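Local coordinates for REP-associated tyrosine transposase (Escherichia coli, PDB 4ER8), which binds repeated extragenic palindrome (REP) sequences and cleaves and recombines the mosaic elements that contain them, as a transposase with single-stranded DNA endonuclease activity, at residues Y117-P120 with V121-W125; Q31-M34 with L35-I39; T106-Y109 with R110-D114. All blocks are in the same frame, centred on the assembly; numbering follows the deposited sequence.

Contact 1. Residues Y117-P120 with V121-W125. With NI (nickel (II) ion), chain C.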
# COMPACT_ATOMS: atom_id res chain seq x y z
N TYR A 117 0.78 -8.16 4.59
CA TYR A 117 0.85 -9.47 3.97
C TYR A 117 -0.34 -10.37 4.31
O TYR A 117 -0.70 -11.23 3.51
CB TYR A 117 2.21 -10.18 4.24
CG TYR A 117 3.41 -9.39 3.72
CD1 TYR A 117 4.60 -9.29 4.46
CD2 TYR A 117 3.34 -8.70 2.50
CE1 TYR A 117 5.68 -8.53 3.98
CE2 TYR A 117 4.41 -7.96 2.03
CZ TYR A 117 5.57 -7.86 2.77
OH TYR A 117 6.61 -7.10 2.26
N ILE A 118 -0.96 -10.17 5.47
CA ILE A 118 -2.17 -10.90 5.84
C ILE A 118 -3.41 -10.41 5.11
O ILE A 118 -4.42 -11.09 5.04
CB ILE A 118 -2.44 -10.79 7.33
CG1 ILE A 118 -1.58 -11.80 8.07
CG2 ILE A 118 -3.88 -11.07 7.67
CD1 ILE A 118 -1.31 -11.39 9.53
N ASN A 119 -3.33 -9.21 4.57
CA ASN A 119 -4.53 -8.58 4.10
C ASN A 119 -5.32 -9.42 3.07
O ASN A 119 -6.55 -9.59 3.19
CB ASN A 119 -4.20 -7.21 3.54
CG ASN A 119 -5.25 -6.24 3.81
OD1 ASN A 119 -5.62 -5.45 2.94
ND2 ASN A 119 -5.77 -6.28 5.03
N PRO A 120 -4.62 -9.98 2.07
CA PRO A 120 -5.38 -10.73 1.04
C PRO A 120 -6.27 -11.77 1.69
O PRO A 120 -7.32 -12.16 1.13
CB PRO A 120 -4.30 -11.38 0.22
CG PRO A 120 -3.15 -10.35 0.28
CD PRO A 120 -3.21 -9.77 1.69
N VAL A 121 -5.88 -12.20 2.89
CA VAL A 121 -6.59 -13.27 3.59
C VAL A 121 -7.73 -12.64 4.35
O VAL A 121 -8.85 -13.09 4.23
CB VAL A 121 -5.65 -14.09 4.52
CG1 VAL A 121 -6.42 -14.93 5.55
CG2 VAL A 121 -4.77 -14.96 3.70
N LYS A 122 -7.46 -11.60 5.11
CA LYS A 122 -8.56 -10.84 5.74
C LYS A 122 -9.67 -10.48 4.74
O LYS A 122 -10.82 -10.47 5.09
CB LYS A 122 -8.02 -9.56 6.41
CG LYS A 122 -9.07 -8.61 6.98
CD LYS A 122 -8.48 -7.22 7.32
CE LYS A 122 -9.46 -6.37 8.13
NZ LYS A 122 -9.80 -6.89 9.51
N HIS A 123 -9.32 -10.22 3.49
CA HIS A 123 -10.33 -9.73 2.58
C HIS A 123 -11.07 -10.88 1.86
O HIS A 123 -12.04 -10.64 1.11
CB HIS A 123 -9.72 -8.75 1.58
CG HIS A 123 -9.43 -7.40 2.16
ND1 HIS A 123 -10.41 -6.57 2.67
CD2 HIS A 123 -8.26 -6.70 2.25
CE1 HIS A 123 -9.86 -5.43 3.07
NE2 HIS A 123 -8.56 -5.49 2.83
N GLY A 124 -10.61 -12.11 2.11
CA GLY A 124 -11.30 -13.31 1.63
C GLY A 124 -10.83 -13.78 0.27
O GLY A 124 -11.39 -14.72 -0.29
N TRP A 125 -9.81 -13.13 -0.28
CA TRP A 125 -9.27 -13.56 -1.57
C TRP A 125 -8.60 -14.92 -1.50
O TRP A 125 -8.77 -15.72 -2.41
CB TRP A 125 -8.31 -12.51 -2.15
CG TRP A 125 -9.00 -11.19 -2.38
CD1 TRP A 125 -8.82 -10.04 -1.66
CD2 TRP A 125 -10.00 -10.89 -3.37
NE1 TRP A 125 -9.62 -9.04 -2.16
CE2 TRP A 125 -10.36 -9.53 -3.20
CE3 TRP A 125 -10.62 -11.63 -4.39
CZ2 TRP A 125 -11.33 -8.90 -4.01
CZ3 TRP A 125 -11.60 -10.99 -5.21
CH2 TRP A 125 -11.93 -9.64 -5.00
NI NI C . -7.21 -3.98 2.97

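Contact 2. Residues Q31-M34 with L35-I39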
# COMPACT_ATOMS: atom_id res chain seq x y z
N GLN A 31 -4.93 -4.60 -14.32
CA GLN A 31 -3.87 -3.75 -14.83
C GLN A 31 -2.70 -3.67 -13.88
O GLN A 31 -2.03 -2.63 -13.76
CB GLN A 31 -4.40 -2.36 -15.13
CG GLN A 31 -5.40 -2.32 -16.27
CD GLN A 31 -4.91 -3.08 -17.49
OE1 GLN A 31 -5.66 -3.85 -18.07
NE2 GLN A 31 -3.63 -2.87 -17.87
N TYR A 32 -2.42 -4.77 -13.22
CA TYR A 32 -1.26 -4.82 -12.35
C TYR A 32 -0.03 -4.11 -12.94
O TYR A 32 0.69 -3.38 -12.25
CB TYR A 32 -0.91 -6.27 -12.01
CG TYR A 32 0.07 -6.38 -10.88
CD1 TYR A 32 -0.07 -5.61 -9.72
CD2 TYR A 32 1.15 -7.28 -10.94
CE1 TYR A 32 0.84 -5.72 -8.67
CE2 TYR A 32 2.04 -7.40 -9.90
CZ TYR A 32 1.89 -6.61 -8.77
OH TYR A 32 2.78 -6.74 -7.74
N GLN A 33 0.18 -4.33 -14.24
CA GLN A 33 1.34 -3.87 -14.97
C GLN A 33 1.44 -2.37 -15.04
O GLN A 33 2.48 -1.82 -14.71
CB GLN A 33 1.32 -4.47 -16.38
CG GLN A 33 1.51 -5.99 -16.40
CD GLN A 33 2.68 -6.39 -15.50
OE1 GLN A 33 3.70 -5.68 -15.43
NE2 GLN A 33 2.52 -7.52 -14.79
N MET A 34 0.37 -1.70 -15.48
CA MET A 34 0.35 -0.23 -15.48
C MET A 34 0.67 0.27 -14.09
O MET A 34 1.46 1.21 -13.94
CB MET A 34 -1.01 0.33 -15.88
CG MET A 34 -1.26 0.45 -17.38
SD MET A 34 -2.95 -0.14 -17.70
CE MET A 34 -3.07 0.07 -19.48
N LEU A 35 0.07 -0.36 -13.07
CA LEU A 35 0.32 0.06 -11.69
C LEU A 35 1.78 -0.05 -11.39
O LEU A 35 2.43 0.95 -11.08
CB LEU A 35 -0.48 -0.75 -10.68
CG LEU A 35 -0.36 -0.34 -9.21
CD1 LEU A 35 -1.00 0.99 -8.89
CD2 LEU A 35 -0.99 -1.39 -8.35
N ARG A 36 2.30 -1.28 -11.48
CA ARG A 36 3.71 -1.51 -11.28
C ARG A 36 4.49 -0.43 -12.01
O ARG A 36 5.35 0.23 -11.41
CB ARG A 36 4.10 -2.90 -11.78
CG ARG A 36 4.38 -3.93 -10.68
CD ARG A 36 4.43 -5.37 -11.25
NE ARG A 36 5.65 -5.81 -11.96
CZ ARG A 36 6.87 -5.25 -11.87
NH1 ARG A 36 7.09 -4.20 -11.09
NH2 ARG A 36 7.87 -5.77 -12.56
N HIS A 37 4.16 -0.22 -13.28
CA HIS A 37 4.88 0.74 -14.11
C HIS A 37 4.87 2.15 -13.51
O HIS A 37 5.92 2.76 -13.36
CB HIS A 37 4.42 0.66 -15.58
CG HIS A 37 4.89 -0.60 -16.28
ND1 HIS A 37 4.02 -1.54 -16.80
CD2 HIS A 37 6.14 -1.07 -16.54
CE1 HIS A 37 4.71 -2.54 -17.33
NE2 HIS A 37 6.00 -2.27 -17.19
N ALA A 38 3.69 2.60 -13.11
CA ALA A 38 3.48 3.92 -12.49
C ALA A 38 4.33 4.19 -11.26
O ALA A 38 4.95 5.26 -11.14
CB ALA A 38 2.01 4.12 -12.15
N ILE A 39 4.36 3.23 -10.35
CA ILE A 39 5.13 3.37 -9.11
C ILE A 39 6.60 3.49 -9.45
O ILE A 39 7.32 4.30 -8.86
CB ILE A 39 4.97 2.14 -8.21
CG1 ILE A 39 3.50 1.99 -7.73
CG2 ILE A 39 6.00 2.15 -7.08
CD1 ILE A 39 3.12 0.55 -7.35

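Contact 3. Residues T106-Y109 with R110-D114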
# COMPACT_ATOMS: atom_id res chain seq x y z
N THR A 106 9.71 -0.13 16.20
CA THR A 106 9.77 -1.45 15.54
C THR A 106 8.55 -2.35 15.66
O THR A 106 8.16 -2.98 14.68
CB THR A 106 10.96 -2.24 16.01
OG1 THR A 106 12.11 -1.41 15.89
CG2 THR A 106 11.15 -3.47 15.12
N LYS A 107 7.94 -2.42 16.83
CA LYS A 107 6.75 -3.24 16.99
C LYS A 107 5.69 -2.81 16.01
O LYS A 107 5.24 -3.63 15.21
CB LYS A 107 6.20 -3.22 18.43
CG LYS A 107 7.02 -4.10 19.40
CD LYS A 107 6.30 -4.40 20.72
CE LYS A 107 7.21 -4.05 21.93
NZ LYS A 107 7.28 -5.14 22.97
N ASP A 108 5.31 -1.53 16.07
CA ASP A 108 4.28 -1.01 15.20
C ASP A 108 4.57 -1.31 13.75
O ASP A 108 3.64 -1.63 12.98
CB ASP A 108 4.05 0.47 15.42
CG ASP A 108 2.64 0.88 15.07
OD1 ASP A 108 1.72 0.04 15.25
OD2 ASP A 108 2.42 2.04 14.64
N TYR A 109 5.85 -1.26 13.39
CA TYR A 109 6.29 -1.50 12.02
C TYR A 109 5.94 -2.90 11.59
O TYR A 109 5.27 -3.11 10.57
CB TYR A 109 7.78 -1.30 11.91
CG TYR A 109 8.38 -1.66 10.57
CD1 TYR A 109 8.23 -0.84 9.46
CD2 TYR A 109 9.17 -2.80 10.43
CE1 TYR A 109 8.81 -1.18 8.22
CE2 TYR A 109 9.75 -3.14 9.22
CZ TYR A 109 9.57 -2.32 8.13
OH TYR A 109 10.16 -2.65 6.94
N ARG A 110 6.40 -3.87 12.38
CA ARG A 110 6.03 -5.26 12.15
C ARG A 110 4.52 -5.52 12.15
O ARG A 110 4.06 -6.28 11.30
CB ARG A 110 6.71 -6.17 13.15
CG ARG A 110 8.18 -6.34 12.88
CD ARG A 110 8.87 -6.60 14.19
NE ARG A 110 10.33 -6.73 14.09
CZ ARG A 110 11.06 -7.38 14.99
NH1 ARG A 110 10.47 -7.93 16.04
NH2 ARG A 110 12.37 -7.47 14.84
N HIS A 111 3.74 -4.92 13.06
CA HIS A 111 2.29 -5.17 13.03
C HIS A 111 1.78 -4.71 11.68
O HIS A 111 0.90 -5.34 11.08
CB HIS A 111 1.49 -4.49 14.17
CG HIS A 111 1.70 -5.13 15.51
ND1 HIS A 111 1.46 -4.46 16.71
CD2 HIS A 111 2.14 -6.37 15.87
CE1 HIS A 111 1.73 -5.26 17.73
NE2 HIS A 111 2.16 -6.41 17.24
N HIS A 112 2.32 -3.60 11.20
CA HIS A 112 1.83 -3.09 9.95
C HIS A 112 2.40 -3.87 8.77
O HIS A 112 1.69 -4.01 7.78
CB HIS A 112 2.06 -1.60 9.80
CG HIS A 112 1.11 -0.77 10.58
ND1 HIS A 112 1.30 -0.47 11.92
CD2 HIS A 112 -0.02 -0.12 10.21
CE1 HIS A 112 0.30 0.29 12.34
NE2 HIS A 112 -0.51 0.51 11.33
N VAL A 113 3.61 -4.42 8.85
CA VAL A 113 4.07 -5.22 7.69
C VAL A 113 3.21 -6.50 7.61
O VAL A 113 2.76 -6.89 6.54
CB VAL A 113 5.58 -5.62 7.72
CG1 VAL A 113 5.85 -6.60 6.61
CG2 VAL A 113 6.56 -4.42 7.61
N ASP A 114 2.98 -7.14 8.76
CA ASP A 114 2.20 -8.35 8.86
C ASP A 114 0.81 -8.03 8.29
O ASP A 114 0.27 -8.77 7.42
CB ASP A 114 2.01 -8.73 10.34
CG ASP A 114 3.28 -9.28 11.02
OD1 ASP A 114 4.35 -9.55 10.41
OD2 ASP A 114 3.16 -9.46 12.24

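Contact 1. Residues Y117-P120 with V121-W125
The nickel site of this HUH nuclease takes two of its ligands, one turn apart, from Asn-119 in the last turn of helix 106-122 and His-123 in the turn that leaves it. Asn-119 offers its amide oxygen, OD1 lying 2.2 Å from the nickel ion, and His-123 binds through its outer ring nitrogen, NE2 lying 2.0 Å from nickel. OD1 of Asn-119 meets the histidine ring at its edge, in plane, 2.9 Å from NE2 of His-123; the two atoms are co-ligands and share no hydrogen. Amide and imidazole planes stand 82° apart. Because CG of His-123 is anti to its carbonyl carbon (chi1 -75°), the ring turns back along the helix towards the asparagine. A backbone bond from N of His-123 to O of Asn-119 (2.9 Å) ties the two ligands together. The helix then closes in a Schellman motif: Gly-124 N bonds to Val-121 O at 2.9 Å, Trp-125 N bonds weakly to Pro-120 O at 3.0 Å, and Gly-124 has the positive phi that favours glycine. His-59 and His-61, the HUH histidines, and Glu-161 complete the metal shell, while Lys-122 NZ turns away to Thr-155 O and Asp-156. Beneath the helix, Tyr-117 and Pro-120 rest on Ala-52 and Val-54 of strand 49-55, and Trp-125 covers the loop residues Leu-56 and Pro-57.

Contact 2. Residues Q31-M34 with L35-I39
Arg-36 lays its aliphatic stem over one face of the Tyr-32 ring, one turn back along helix 32-45, and this is the tight part of the contact. The closest pair is CD of Arg-36 and CE2 of Tyr-32, 3.4 Å apart, so the methylene, not the charged end, does the touching; ring and guanidinium planes are 51° apart. With CG of Tyr-32 anti to the backbone N (chi1 -167°), its ring swings forward along the helix to receive that stem. The Tyr-32 ring also rests on Val-55 and meets Phe-134 edge-to-face. Gln-33 and Arg-36 run side by side in the same direction, but loosely, with OE1 of Gln-33 4.0 Å from NE of Arg-36. The same OE1 of Gln-33 stands 3.8 Å from CE1 of His-37, on the solvent side.

The other flank is buried: Leu-35 presses on Val-55 of strand 49-55, while Met-34 touches Phe-84 and Ala-87, and Ala-38 touches Gln-83, of helix 73-87. Regular backbone bonds underlie both sides: Leu-35 N to Gln-31 O is 3.2 Å, with Gln-31 at the N-cap position, and Ala-38 N to Met-34 O is 2.8 Å. One exposed and one buried flank make 32-45 an amphipathic helix, the first long helix of the beta-alpha-beta-beta-alpha-beta core, the ferredoxin-like topology of the RNA recognition motif.

Contact 3. Residues T106-Y109 with R110-D114
The phenol ring of Tyr-109 carries a methyl group of Val-113 on one face: CG2 of Val-113 sits 3.8 Å from the ring centroid of Tyr-109, 17° off the normal, a CH-pi contact shifted toward the OH end of the ring. The His-111 ring has the backbone O of Lys-107 over one face, near its rim. The imidazole of His-112, in contrast, is met at its edge, where ND1 donates to the backbone O of Asp-108 at 2.8 Å with the acceptor in the ring plane. N of His-112 donates to the same Asp-108 O at 3.0 Å, and the two donors reach it from opposite faces of the carbonyl plane, so this oxygen is gripped twice. The carboxylate of Asp-108 stands almost perpendicular to the ring, 89° between planes, with OD1 of Asp-108 3.2 Å from CE1 of His-112; its OD2 is hydrogen-bonded to His-101. On the outer side, CG2 of Thr-106 lies over one face of the Arg-110 guanidinium, 3.5 Å from NE of Arg-110.

All this belongs to the first two turns of helix 106-122, which follows the last strand of the ferredoxin-like sheet and packs against the sheet: Tyr-109, His-112 and Val-113 all touch Ile-63 of strand 59-65, and His-112 also meets the rings of Phe-15, His-101 and Phe-157. With an alanine here in place of His-112, Asp-108 O would probably be left with the backbone donor alone, and a gap would be likely to open among those three rings.

N of Val-113 bonds to O of Tyr-109 (2.7 Å), and CG2 of Val-113, anti to the carbonyl carbon, points back at the tyrosine ring. Beyond the methyl contact, Tyr-109 OH is hydrogen-bonded to OD1 of Asn-51.

Overall arrangement
Contact 2 comes first along the chain, then contact 3, then contact 1, in series. Contacts 3 and 1 lie on the same helix, 106-122, with centres 16 Å apart, the former in its opening turns and the latter at its C-terminal end and the turn that follows. Contact 2, on helix 32-45, lies across the four-stranded antiparallel sheet, its centre 26 Å from that of contact 3 and 21 Å from that of contact 1; contacts 2 and 3 fall on opposite sides of the chain's centre. Strand 49-55 touches contacts 1 and 2. The sheet thus separates the helix pair 32-45 and 73-87 from the helix and turn that bring two ligands to the nickel ion.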